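Local coordinates for inositol monophosphatase family protein (Staphylococcus aureus subsp. aureus MSSA476, PDB 4I3Y) that probably hydrolyses inositol monophosphates to free inositol and phosphate in a magnesium-dependent reaction that lithium inhibits, at residues L18-L23 against K132-A137; E141-N146 against E224-K229; T232-A237 against I260-G265. All blocks are in the same frame, centred on the assembly; numbering follows the deposited sequence.

Contact 1: residues L18-L23 against K132-A137; sequences LICSWL and KKLYKA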
ATOM      1  N   LEU A  18      23.916  -3.140  18.199  1.00 18.95           N
ATOM      2  CA  LEU A  18      23.085  -4.145  18.958  1.00 19.86           C
ATOM      3  C   LEU A  18      21.612  -4.226  18.465  1.00 19.12           C
ATOM      4  O   LEU A  18      21.042  -5.314  18.341  1.00 17.27           O
ATOM      5  CB  LEU A  18      23.070  -3.878  20.443  1.00 19.16           C
ATOM      6  CG  LEU A  18      23.990  -4.560  21.466  1.00 22.84           C
ATOM      7  CD1 LEU A  18      24.986  -5.481  20.810  1.00 20.32           C
ATOM      8  CD2 LEU A  18      24.605  -3.557  22.460  1.00 19.99           C
ATOM      9  N   ILE A  19      20.998  -3.066  18.257  1.00 19.37           N
ATOM     10  CA  ILE A  19      19.564  -3.055  17.918  1.00 18.22           C
ATOM     11  C   ILE A  19      19.386  -3.649  16.508  1.00 20.52           C
ATOM     12  O   ILE A  19      18.557  -4.573  16.312  1.00 21.50           O
ATOM     13  CB  ILE A  19      18.985  -1.631  17.951  1.00 17.03           C
ATOM     14  CG1 ILE A  19      19.011  -1.023  19.362  1.00 15.62           C
ATOM     15  CG2 ILE A  19      17.530  -1.657  17.493  1.00 15.44           C
ATOM     16  CD1 ILE A  19      18.078  -1.753  20.307  1.00 16.03           C
ATOM     17  N   CYS A  20      20.168  -3.145  15.533  1.00 18.98           N
ATOM     18  CA  CYS A  20      19.993  -3.614  14.166  1.00 19.60           C
ATOM     19  C   CYS A  20      20.165  -5.085  14.136  1.00 18.70           C
ATOM     20  O   CYS A  20      19.500  -5.783  13.387  1.00 21.76           O
ATOM     21  CB  CYS A  20      20.978  -3.010  13.175  1.00 17.59           C
ATOM     22  SG  CYS A  20      20.664  -1.318  12.792  1.00 20.32           S
ATOM     23  N   SER A  21      21.107  -5.580  14.923  1.00 20.83           N
ATOM     24  CA  SER A  21      21.386  -7.022  14.964  1.00 18.93           C
ATOM     25  C   SER A  21      20.193  -7.858  15.572  1.00 20.98           C
ATOM     26  O   SER A  21      19.771  -8.926  15.032  1.00 19.59           O
ATOM     27  CB  SER A  21      22.731  -7.205  15.686  1.00 21.97           C
ATOM     28  OG  SER A  21      22.966  -8.575  15.812  1.00 28.58           O
ATOM     29  N   TRP A  22      19.597  -7.344  16.655  1.00 19.23           N
ATOM     30  CA  TRP A  22      18.430  -8.001  17.255  1.00 20.55           C
ATOM     31  C   TRP A  22      17.245  -7.971  16.256  1.00 20.13           C
ATOM     32  O   TRP A  22      16.573  -8.946  16.111  1.00 19.75           O
ATOM     33  CB  TRP A  22      18.031  -7.361  18.594  1.00 20.39           C
ATOM     34  CG  TRP A  22      16.801  -7.988  19.206  1.00 22.00           C
ATOM     35  CD1 TRP A  22      16.764  -9.077  20.025  1.00 20.60           C
ATOM     36  CD2 TRP A  22      15.425  -7.549  19.064  1.00 20.99           C
ATOM     37  NE1 TRP A  22      15.482  -9.334  20.425  1.00 20.91           N
ATOM     38  CE2 TRP A  22      14.628  -8.437  19.843  1.00 20.95           C
ATOM     39  CE3 TRP A  22      14.794  -6.517  18.344  1.00 21.49           C
ATOM     40  CZ2 TRP A  22      13.245  -8.342  19.918  1.00 19.63           C
ATOM     41  CZ3 TRP A  22      13.398  -6.421  18.415  1.00 21.81           C
ATOM     42  CH2 TRP A  22      12.638  -7.336  19.219  1.00 19.22           C
ATOM     43  N   LEU A  23      17.051  -6.843  15.571  1.00 21.00           N
ATOM     44  CA  LEU A  23      15.987  -6.691  14.570  1.00 22.53           C
ATOM     45  C   LEU A  23      16.155  -7.639  13.413  1.00 23.80           C
ATOM     46  O   LEU A  23      15.241  -8.407  13.093  1.00 25.13           O
ATOM     47  CB  LEU A  23      15.964  -5.271  14.061  1.00 20.87           C
ATOM     48  CG  LEU A  23      14.869  -4.249  14.322  1.00 23.34           C
ATOM     49  CD1 LEU A  23      13.844  -4.563  15.425  1.00 23.12           C
ATOM     50  CD2 LEU A  23      15.428  -2.848  14.420  1.00 20.07           C
ATOM     51  N   LYS A 132      11.611  -6.706   4.132  1.00 18.78           N
ATOM     52  CA  LYS A 132      13.000  -6.658   4.682  1.00 19.94           C
ATOM     53  C   LYS A 132      13.675  -5.284   4.453  1.00 18.93           C
ATOM     54  O   LYS A 132      14.756  -5.198   3.931  1.00 17.64           O
ATOM     55  CB  LYS A 132      13.855  -7.849   4.133  1.00 20.66           C
ATOM     56  CG  LYS A 132      13.097  -9.182   4.109  1.00 20.99           C
ATOM     57  CD  LYS A 132      13.090  -9.874   5.461  1.00 21.71           C
ATOM     58  CE  LYS A 132      12.193 -11.117   5.422  1.00 26.55           C
ATOM     59  NZ  LYS A 132      10.827 -10.833   4.839  1.00 24.83           N
ATOM     60  N   LYS A 133      13.004  -4.209   4.856  1.00 18.04           N
ATOM     61  CA  LYS A 133      13.539  -2.856   4.758  1.00 18.13           C
ATOM     62  C   LYS A 133      13.584  -2.271   6.160  1.00 16.57           C
ATOM     63  O   LYS A 133      12.531  -1.983   6.741  1.00 16.35           O
ATOM     64  CB  LYS A 133      12.680  -1.971   3.790  1.00 18.60           C
ATOM     65  CG  LYS A 133      12.875  -2.313   2.288  1.00 20.76           C
ATOM     66  CD  LYS A 133      12.157  -1.388   1.274  1.00 23.13           C
ATOM     67  CE  LYS A 133      10.697  -1.781   1.063  1.00 28.25           C
ATOM     68  NZ  LYS A 133       9.780  -0.949   0.178  1.00 30.58           N
ATOM     69  N   LEU A 134      14.805  -2.119   6.685  1.00 16.51           N
ATOM     70  CA  LEU A 134      15.072  -1.544   8.000  1.00 14.83           C
ATOM     71  C   LEU A 134      15.312  -0.049   7.847  1.00 14.60           C
ATOM     72  O   LEU A 134      16.345   0.396   7.326  1.00 15.66           O
ATOM     73  CB  LEU A 134      16.266  -2.230   8.699  1.00 15.00           C
ATOM     74  CG  LEU A 134      16.610  -1.650  10.095  1.00 15.37           C
ATOM     75  CD1 LEU A 134      15.411  -1.701  11.029  1.00 14.46           C
ATOM     76  CD2 LEU A 134      17.714  -2.482  10.765  1.00 16.10           C
ATOM     77  N   TYR A 135      14.293   0.750   8.205  1.00 13.64           N
ATOM     78  CA  TYR A 135      14.488   2.190   8.276  1.00 12.64           C
ATOM     79  C   TYR A 135      15.136   2.491   9.643  1.00 11.71           C
ATOM     80  O   TYR A 135      14.629   2.055  10.691  1.00 12.91           O
ATOM     81  CB  TYR A 135      13.189   2.985   8.096  1.00 11.53           C
ATOM     82  CG  TYR A 135      12.499   2.697   6.765  1.00 11.61           C
ATOM     83  CD1 TYR A 135      12.804   3.478   5.651  1.00 12.01           C
ATOM     84  CD2 TYR A 135      11.580   1.649   6.615  1.00 10.99           C
ATOM     85  CE1 TYR A 135      12.211   3.231   4.408  1.00 13.14           C
ATOM     86  CE2 TYR A 135      10.977   1.387   5.351  1.00 12.78           C
ATOM     87  CZ  TYR A 135      11.296   2.215   4.265  1.00 12.07           C
ATOM     88  OH  TYR A 135      10.785   2.042   3.006  1.00 13.86           O
ATOM     89  N   LYS A 136      16.212   3.271   9.641  1.00 11.22           N
ATOM     90  CA  LYS A 136      16.766   3.691  10.941  1.00 12.43           C
ATOM     91  C   LYS A 136      17.221   5.131  10.886  1.00 13.62           C
ATOM     92  O   LYS A 136      17.576   5.627   9.811  1.00 14.11           O
ATOM     93  CB  LYS A 136      17.915   2.774  11.376  1.00 11.75           C
ATOM     94  CG  LYS A 136      19.160   2.888  10.497  1.00 13.16           C
ATOM     95  CD  LYS A 136      20.278   1.991  11.059  1.00 14.52           C
ATOM     96  CE  LYS A 136      21.616   2.245  10.328  1.00 14.94           C
ATOM     97  NZ  LYS A 136      22.628   1.334  10.937  1.00 15.61           N
ATOM     98  N   ALA A 137      17.169   5.783  12.047  1.00 14.29           N
ATOM     99  CA  ALA A 137      17.630   7.149  12.237  1.00 15.16           C
ATOM    100  C   ALA A 137      18.590   7.159  13.448  1.00 16.33           C
ATOM    101  O   ALA A 137      18.284   6.578  14.507  1.00 15.94           O
ATOM    102  CB  ALA A 137      16.453   8.046  12.481  1.00 12.93           C
TER

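Contact 2: residues E141-N146 against E224-K229; sequences EGAFCN and ELLNLK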
ATOM      1  N   GLU A 141      24.561  10.724  12.687  1.00 25.01           N
ATOM      2  CA  GLU A 141      24.884   9.959  11.471  1.00 23.17           C
ATOM      3  C   GLU A 141      23.898  10.182  10.305  1.00 23.32           C
ATOM      4  O   GLU A 141      24.327  10.293   9.175  1.00 23.35           O
ATOM      5  CB  GLU A 141      24.856   8.485  11.787  1.00 27.32           C
ATOM      6  CG  GLU A 141      26.164   7.752  11.949  1.00 32.74           C
ATOM      7  CD  GLU A 141      25.936   6.237  12.011  1.00 37.31           C
ATOM      8  OE1 GLU A 141      25.920   5.592  10.936  1.00 39.88           O
ATOM      9  OE2 GLU A 141      25.770   5.654  13.122  1.00 40.17           O
ATOM     10  N   GLY A 142      22.583  10.167  10.583  1.00 20.93           N
ATOM     11  CA  GLY A 142      21.522  10.403   9.600  1.00 18.24           C
ATOM     12  C   GLY A 142      20.482   9.277   9.609  1.00 17.03           C
ATOM     13  O   GLY A 142      20.399   8.473  10.558  1.00 16.70           O
ATOM     14  N   ALA A 143      19.680   9.240   8.549  1.00 17.28           N
ATOM     15  CA  ALA A 143      18.608   8.257   8.388  1.00 16.76           C
ATOM     16  C   ALA A 143      18.914   7.363   7.220  1.00 15.30           C
ATOM     17  O   ALA A 143      19.456   7.837   6.219  1.00 14.89           O
ATOM     18  CB  ALA A 143      17.238   8.940   8.236  1.00 16.96           C
ATOM     19  N   PHE A 144      18.594   6.064   7.374  1.00 14.41           N
ATOM     20  CA  PHE A 144      18.972   5.031   6.402  1.00 14.98           C
ATOM     21  C   PHE A 144      17.822   4.057   6.133  1.00 14.41           C
ATOM     22  O   PHE A 144      17.000   3.793   7.006  1.00 15.57           O
ATOM     23  CB  PHE A 144      20.212   4.230   6.914  1.00 15.07           C
ATOM     24  CG  PHE A 144      21.391   5.092   7.170  1.00 16.03           C
ATOM     25  CD1 PHE A 144      22.380   5.263   6.183  1.00 14.93           C
ATOM     26  CD2 PHE A 144      21.521   5.774   8.399  1.00 16.47           C
ATOM     27  CE1 PHE A 144      23.489   6.100   6.418  1.00 15.89           C
ATOM     28  CE2 PHE A 144      22.630   6.583   8.647  1.00 15.55           C
ATOM     29  CZ  PHE A 144      23.603   6.756   7.636  1.00 16.99           C
ATOM     30  N   CYS A 145      17.766   3.512   4.929  1.00 15.90           N
ATOM     31  CA  CYS A 145      16.898   2.348   4.645  1.00 15.09           C
ATOM     32  C   CYS A 145      17.847   1.261   4.205  1.00 16.83           C
ATOM     33  O   CYS A 145      18.521   1.398   3.167  1.00 18.34           O
ATOM     34  CB  CYS A 145      15.867   2.649   3.577  1.00 14.82           C
ATOM     35  SG  CYS A 145      14.828   1.209   3.187  1.00 16.23           S
ATOM     36  N   ASN A 146      17.940   0.195   4.998  1.00 17.43           N
ATOM     37  CA  ASN A 146      18.967  -0.856   4.745  1.00 18.61           C
ATOM     38  C   ASN A 146      20.314  -0.250   4.518  1.00 18.46           C
ATOM     39  O   ASN A 146      21.020  -0.622   3.578  1.00 21.01           O
ATOM     40  CB  ASN A 146      18.609  -1.753   3.563  1.00 15.87           C
ATOM     41  CG  ASN A 146      17.424  -2.642   3.885  1.00 16.15           C
ATOM     42  OD1 ASN A 146      17.159  -2.879   5.072  1.00 16.09           O
ATOM     43  ND2 ASN A 146      16.705  -3.155   2.852  1.00 14.90           N
ATOM     44  N   GLU A 224      13.036  15.188  12.371  1.00 16.73           N
ATOM     45  CA  GLU A 224      14.144  16.125  12.607  1.00 18.86           C
ATOM     46  C   GLU A 224      15.275  15.976  11.560  1.00 19.57           C
ATOM     47  O   GLU A 224      15.697  16.957  10.949  1.00 19.02           O
ATOM     48  CB  GLU A 224      14.712  15.862  14.001  1.00 20.91           C
ATOM     49  CG  GLU A 224      15.908  16.737  14.355  1.00 23.53           C
ATOM     50  CD  GLU A 224      16.183  16.731  15.837  1.00 23.81           C
ATOM     51  OE1 GLU A 224      15.499  16.028  16.588  1.00 24.10           O
ATOM     52  OE2 GLU A 224      17.114  17.443  16.235  1.00 25.91           O
ATOM     53  N   LEU A 225      15.725  14.741  11.298  1.00 20.29           N
ATOM     54  CA  LEU A 225      16.932  14.578  10.476  1.00 19.60           C
ATOM     55  C   LEU A 225      16.634  14.816   8.992  1.00 20.29           C
ATOM     56  O   LEU A 225      17.526  15.174   8.227  1.00 19.08           O
ATOM     57  CB  LEU A 225      17.556  13.194  10.692  1.00 22.47           C
ATOM     58  CG  LEU A 225      18.054  12.879  12.124  1.00 24.31           C
ATOM     59  CD1 LEU A 225      18.906  11.639  12.074  1.00 23.93           C
ATOM     60  CD2 LEU A 225      18.806  14.078  12.778  1.00 26.94           C
ATOM     61  N   LEU A 226      15.387  14.601   8.581  1.00 17.47           N
ATOM     62  CA  LEU A 226      15.016  14.770   7.175  1.00 17.02           C
ATOM     63  C   LEU A 226      14.177  16.046   6.929  1.00 17.68           C
ATOM     64  O   LEU A 226      13.578  16.183   5.870  1.00 16.48           O
ATOM     65  CB  LEU A 226      14.229  13.514   6.695  1.00 16.42           C
ATOM     66  CG  LEU A 226      15.049  12.210   6.738  1.00 15.57           C
ATOM     67  CD1 LEU A 226      14.158  10.961   6.722  1.00 16.43           C
ATOM     68  CD2 LEU A 226      16.115  12.191   5.642  1.00 15.72           C
ATOM     69  N   ASN A 227      14.118  16.962   7.918  1.00 17.77           N
ATOM     70  CA  ASN A 227      13.443  18.257   7.717  1.00 18.45           C
ATOM     71  C   ASN A 227      11.939  18.128   7.399  1.00 18.17           C
ATOM     72  O   ASN A 227      11.397  18.850   6.520  1.00 18.81           O
ATOM     73  CB  ASN A 227      14.169  19.116   6.662  1.00 18.41           C
ATOM     74  CG  ASN A 227      13.845  20.603   6.817  1.00 25.61           C
ATOM     75  OD1 ASN A 227      13.391  21.010   7.892  1.00 30.04           O
ATOM     76  ND2 ASN A 227      14.002  21.415   5.737  1.00 24.41           N
ATOM     77  N   LEU A 228      11.271  17.208   8.101  1.00 17.78           N
ATOM     78  CA  LEU A 228       9.803  17.030   7.952  1.00 18.43           C
ATOM     79  C   LEU A 228       9.132  17.771   9.057  1.00 20.27           C
ATOM     80  O   LEU A 228       9.765  17.949  10.086  1.00 22.33           O
ATOM     81  CB  LEU A 228       9.423  15.538   8.107  1.00 17.79           C
ATOM     82  CG  LEU A 228      10.193  14.525   7.224  1.00 16.72           C
ATOM     83  CD1 LEU A 228       9.755  13.103   7.507  1.00 16.24           C
ATOM     84  CD2 LEU A 228      10.092  14.852   5.727  1.00 15.54           C
ATOM     85  N   LYS A 229       7.862  18.169   8.886  1.00 18.58           N
ATOM     86  CA  LYS A 229       7.070  18.704   9.984  1.00 20.35           C
ATOM     87  C   LYS A 229       6.334  17.573  10.654  1.00 20.91           C
ATOM     88  O   LYS A 229       5.653  16.784   9.958  1.00 22.43           O
ATOM     89  CB  LYS A 229       6.035  19.737   9.487  1.00 20.20           C
ATOM     90  CG  LYS A 229       6.647  20.897   8.750  1.00 23.91           C
ATOM     91  CD  LYS A 229       7.519  21.737   9.670  1.00 29.43           C
ATOM     92  CE  LYS A 229       8.008  23.005   8.989  1.00 32.70           C
ATOM     93  NZ  LYS A 229       9.055  23.673   9.822  1.00 37.36           N
TER

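Contact 3: residues T232-A237 against I260-G265; sequences TLDGKA and ILNANG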
ATOM      1  N   THR A 232       1.274  18.258  16.418  1.00 17.03           N
ATOM      2  CA  THR A 232      -0.105  17.972  16.754  1.00 17.69           C
ATOM      3  C   THR A 232      -0.948  18.665  15.641  1.00 17.58           C
ATOM      4  O   THR A 232      -0.432  19.435  14.813  1.00 16.69           O
ATOM      5  CB  THR A 232      -0.477  18.598  18.105  1.00 18.14           C
ATOM      6  OG1 THR A 232      -0.523  20.008  17.919  1.00 19.37           O
ATOM      7  CG2 THR A 232       0.570  18.257  19.183  1.00 21.49           C
ATOM      8  N   LEU A 233      -2.237  18.390  15.602  1.00 17.84           N
ATOM      9  CA  LEU A 233      -3.037  18.910  14.512  1.00 18.68           C
ATOM     10  C   LEU A 233      -3.358  20.405  14.779  1.00 23.39           C
ATOM     11  O   LEU A 233      -3.967  21.100  13.941  1.00 24.02           O
ATOM     12  CB  LEU A 233      -4.266  18.043  14.294  1.00 16.14           C
ATOM     13  CG  LEU A 233      -3.987  16.589  13.911  1.00 15.58           C
ATOM     14  CD1 LEU A 233      -5.290  15.799  13.826  1.00 14.65           C
ATOM     15  CD2 LEU A 233      -3.243  16.446  12.596  1.00 13.99           C
ATOM     16  N   ASP A 234      -2.904  20.879  15.946  1.00 27.11           N
ATOM     17  CA  ASP A 234      -2.860  22.313  16.317  1.00 28.72           C
ATOM     18  C   ASP A 234      -1.547  22.977  15.960  1.00 26.33           C
ATOM     19  O   ASP A 234      -1.300  24.107  16.353  1.00 26.89           O
ATOM     20  CB  ASP A 234      -3.006  22.429  17.814  1.00 32.53           C
ATOM     21  CG  ASP A 234      -4.431  22.425  18.256  1.00 38.66           C
ATOM     22  OD1 ASP A 234      -5.361  22.470  17.436  1.00 41.59           O
ATOM     23  OD2 ASP A 234      -4.628  22.388  19.471  1.00 51.12           O
ATOM     24  N   GLY A 235      -0.683  22.252  15.268  1.00 22.35           N
ATOM     25  CA  GLY A 235       0.677  22.705  14.972  1.00 21.26           C
ATOM     26  C   GLY A 235       1.709  22.761  16.118  1.00 21.43           C
ATOM     27  O   GLY A 235       2.761  23.355  15.937  1.00 22.41           O
ATOM     28  N   LYS A 236       1.459  22.099  17.248  1.00 21.18           N
ATOM     29  CA  LYS A 236       2.360  22.171  18.380  1.00 24.64           C
ATOM     30  C   LYS A 236       3.313  20.969  18.429  1.00 25.31           C
ATOM     31  O   LYS A 236       3.142  20.003  17.678  1.00 22.22           O
ATOM     32  CB  LYS A 236       1.545  22.281  19.695  1.00 29.48           C
ATOM     33  CG  LYS A 236       1.179  23.709  20.111  1.00 30.91           C
ATOM     34  CD  LYS A 236      -0.277  23.950  19.778  1.00 36.66           C
ATOM     35  CE  LYS A 236      -1.211  23.518  20.907  1.00 44.67           C
ATOM     36  NZ  LYS A 236      -1.506  24.649  21.841  1.00 47.71           N
ATOM     37  N   ALA A 237       4.314  21.016  19.316  1.00 24.95           N
ATOM     38  CA  ALA A 237       5.126  19.822  19.651  1.00 22.35           C
ATOM     39  C   ALA A 237       4.252  18.760  20.312  1.00 22.38           C
ATOM     40  O   ALA A 237       3.315  19.075  21.049  1.00 21.70           O
ATOM     41  CB  ALA A 237       6.289  20.188  20.566  1.00 21.36           C
ATOM     42  N   ILE A 260      -6.909  22.930   6.411  1.00 17.65           N
ATOM     43  CA  ILE A 260      -8.068  22.059   6.023  1.00 18.08           C
ATOM     44  C   ILE A 260      -8.662  21.265   7.208  1.00 16.46           C
ATOM     45  O   ILE A 260      -9.876  21.160   7.374  1.00 16.69           O
ATOM     46  CB  ILE A 260      -7.721  21.081   4.891  1.00 17.71           C
ATOM     47  CG1 ILE A 260      -7.442  21.832   3.611  1.00 19.16           C
ATOM     48  CG2 ILE A 260      -8.882  20.149   4.581  1.00 19.55           C
ATOM     49  CD1 ILE A 260      -6.714  20.978   2.571  1.00 18.95           C
ATOM     50  N   LEU A 261      -7.813  20.633   8.014  1.00 17.84           N
ATOM     51  CA  LEU A 261      -8.314  19.829   9.119  1.00 16.60           C
ATOM     52  C   LEU A 261      -9.098  20.684  10.127  1.00 17.24           C
ATOM     53  O   LEU A 261      -9.998  20.182  10.803  1.00 19.94           O
ATOM     54  CB  LEU A 261      -7.131  19.150   9.879  1.00 16.82           C
ATOM     55  CG  LEU A 261      -6.509  17.907   9.235  1.00 17.00           C
ATOM     56  CD1 LEU A 261      -5.157  17.603   9.890  1.00 17.68           C
ATOM     57  CD2 LEU A 261      -7.443  16.706   9.260  1.00 16.43           C
ATOM     58  N   ASN A 262      -8.669  21.919  10.325  1.00 17.84           N
ATOM     59  CA  ASN A 262      -9.193  22.721  11.400  1.00 21.28           C
ATOM     60  C   ASN A 262     -10.364  23.652  10.918  1.00 23.35           C
ATOM     61  O   ASN A 262     -11.057  24.254  11.750  1.00 23.87           O
ATOM     62  CB  ASN A 262      -8.057  23.511  12.071  1.00 21.42           C
ATOM     63  CG  ASN A 262      -7.095  22.607  12.847  1.00 25.69           C
ATOM     64  OD1 ASN A 262      -7.524  21.757  13.648  1.00 26.72           O
ATOM     65  ND2 ASN A 262      -5.793  22.788  12.631  1.00 22.77           N
ATOM     66  N   ALA A 263     -10.565  23.752   9.595  1.00 22.72           N
ATOM     67  CA  ALA A 263     -11.631  24.576   8.983  1.00 21.39           C
ATOM     68  C   ALA A 263     -12.976  24.120   9.430  1.00 21.25           C
ATOM     69  O   ALA A 263     -13.146  22.952   9.811  1.00 19.10           O
ATOM     70  CB  ALA A 263     -11.553  24.510   7.446  1.00 21.11           C
ATOM     71  N   ASN A 264     -13.961  25.025   9.347  1.00 23.68           N
ATOM     72  CA  ASN A 264     -15.377  24.676   9.524  1.00 23.28           C
ATOM     73  C   ASN A 264     -15.722  23.963  10.850  1.00 23.40           C
ATOM     74  O   ASN A 264     -16.590  23.136  10.879  1.00 23.35           O
ATOM     75  CB  ASN A 264     -15.879  23.829   8.337  1.00 29.48           C
ATOM     76  CG  ASN A 264     -15.602  24.480   6.993  1.00 32.98           C
ATOM     77  OD1 ASN A 264     -15.762  25.700   6.830  1.00 30.18           O
ATOM     78  ND2 ASN A 264     -15.153  23.671   6.027  1.00 33.59           N
ATOM     79  N   GLY A 265     -15.035  24.271  11.947  1.00 22.83           N
ATOM     80  CA  GLY A 265     -15.336  23.544  13.176  1.00 24.99           C
ATOM     81  C   GLY A 265     -14.425  22.335  13.404  1.00 25.30           C
ATOM     82  O   GLY A 265     -14.559  21.662  14.421  1.00 26.58           O
TER
HETATM   83  O   HOH W   1      -6.758  20.562  15.839  1.00 24.78           O

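Contact 1: residues L18-L23 against K132-A137
Lys-136 lays its side chain past the sulfur of Cys-20 and ends in a salt bridge from NZ to Asp-16 OD2, on the preceding turn of the same helix. The contact is one piece of the layered alpha/beta fold of inositol monophosphatases, in which helix 12-35 packs on a face of the large mixed sheet, here on strand 133-138. The axes of the two short segments come within 10.8 Å and run nearly antiparallel, at 160°. Lys-136 has CG between the backbone N and the carbonyl carbon (chi1 68°) and is extended beyond it, a shape that carries NZ across to the helix. Its CD and NZ both pass 3.8 Å from Cys-20 SG, and NZ goes on to its salt bridge with Asp-16. Two residues back on the strand, Leu-134 reaches the same side and divides its branches between two helix residues. CD2 meets Cys-20 SG at 3.8 Å, and CD1 goes to Leu-23. The two leucine side chains cross at about a right angle, touching through single methyls rather than lying alongside. Tyr-125 of strand 120-128 continues the wall, touching Ile-19, Cys-20 and Lys-136. No hydrogen bond links the two segments; 175 Å² is buried between them, and the closest approach is methyl to methyl, Leu-23 CD2 to Leu-134 CD1 at 3.6 Å.

Contact 2: residues E141-N146 against E224-K229
In this sheet-on-helix packing of the inositol monophosphatase fold, Gly-142, the second residue of a classic beta bulge in which it and Glu-141 both face Ile-138, joins Ala-143 in meeting the C-terminal end of helix 219-225. Leu-225, in the last turn of the helix, sets its CD1 methyl against bare backbone: Gly-142 C is 3.8 Å away, and Gly-142 CA is equally near. At Gly-142 the backbone takes a positive phi (127°, psi -164°), where a CB would run into the carbonyl O of Glu-141; with no side chain there the methyl can rest directly on the main chain. The alpha carbons of Gly-142 and Leu-225 are accordingly 6.3 Å apart. One residue further on, Ala-143 points its CB toward the helix end and meets Leu-226 CD1 at 4.0 Å. Leu-226 also packs on Met-150 of strand 148-150 and Ala-199 of helix 191-200. Glu-224, exposed, makes a salt bridge through OE2 to Arg-139 NH2. No hydrogen bond joins the segments, so van der Waals contact of two leucine methyls with small residues accounts for the 140 Å² buried between them.

Contact 3: residues T232-A237 against I260-G265
The side-chain amide of Asn-262 points its ND2 straight at the backbone carbonyl O of Leu-233, 2.8 Å away, with an N-H...O angle of 175°. The oxygen lies almost in the plane of the amide, and the donor stands nearly in line with the carbonyl bond, at 165°. The other end of the same amide turns to a water, which donates to Asn-262 OD1 at 2.6 Å and to Asp-234 OD1 at 2.9 Å. With ND2 donating a hydrogen bond and OD1 accepting one, the amide's flip is settled, and two oxygens 4.4 Å apart, Asp-234 OD1 and Asn-262 OD1, are joined through the water. These polar links tie the last turn of helix 254-262 to a type I beta turn, Thr-232 to Gly-235, which leads out of the edge strand 229-232 of the five-stranded sheet. Thr-232 OG1 stiffens the turn by accepting the backbone N-H of Lys-236 at 3.0 Å and, weakly, that of Asp-234. On the inner side Leu-233 and Leu-261 meet by one methyl each, CD2 of Leu-233 to CD1 of Leu-261 at 3.5 Å, their side chains crossing obliquely. Leu-233 also packs on Pro-245 and Tyr-267, so this apolar side is buried, whereas Asp-234 and Asn-262 are exposed. A tetraethylene glycol, probably from the crystallisation liquor, lies about 3 Å from the side chain of Asn-262.

Contacts 1 and 2, their centres about 14 Å apart, share one sheet: strands 133-138 and 142-145 are antiparallel neighbours, probably hydrogen-bonded from Phe-144 N to Lys-136 O (2.7 Å) and from Asn-146 N to Leu-134 O (2.8 Å). Helix 12-35 packs on this sheet in contact 1, and helix 219-225 in contact 2. Contact 3 lies at the edge of the five-stranded sheet, between the turn after strand 229-232 and the end of helix 254-262, centre to centre about 33 Å from contact 1 and 25 Å from contact 2. A bound magnesium lies about 13 Å from the side chain of Leu-23; Glu-76, Asp-94 and Ile-96 form the metal site, which none of the contacts includes.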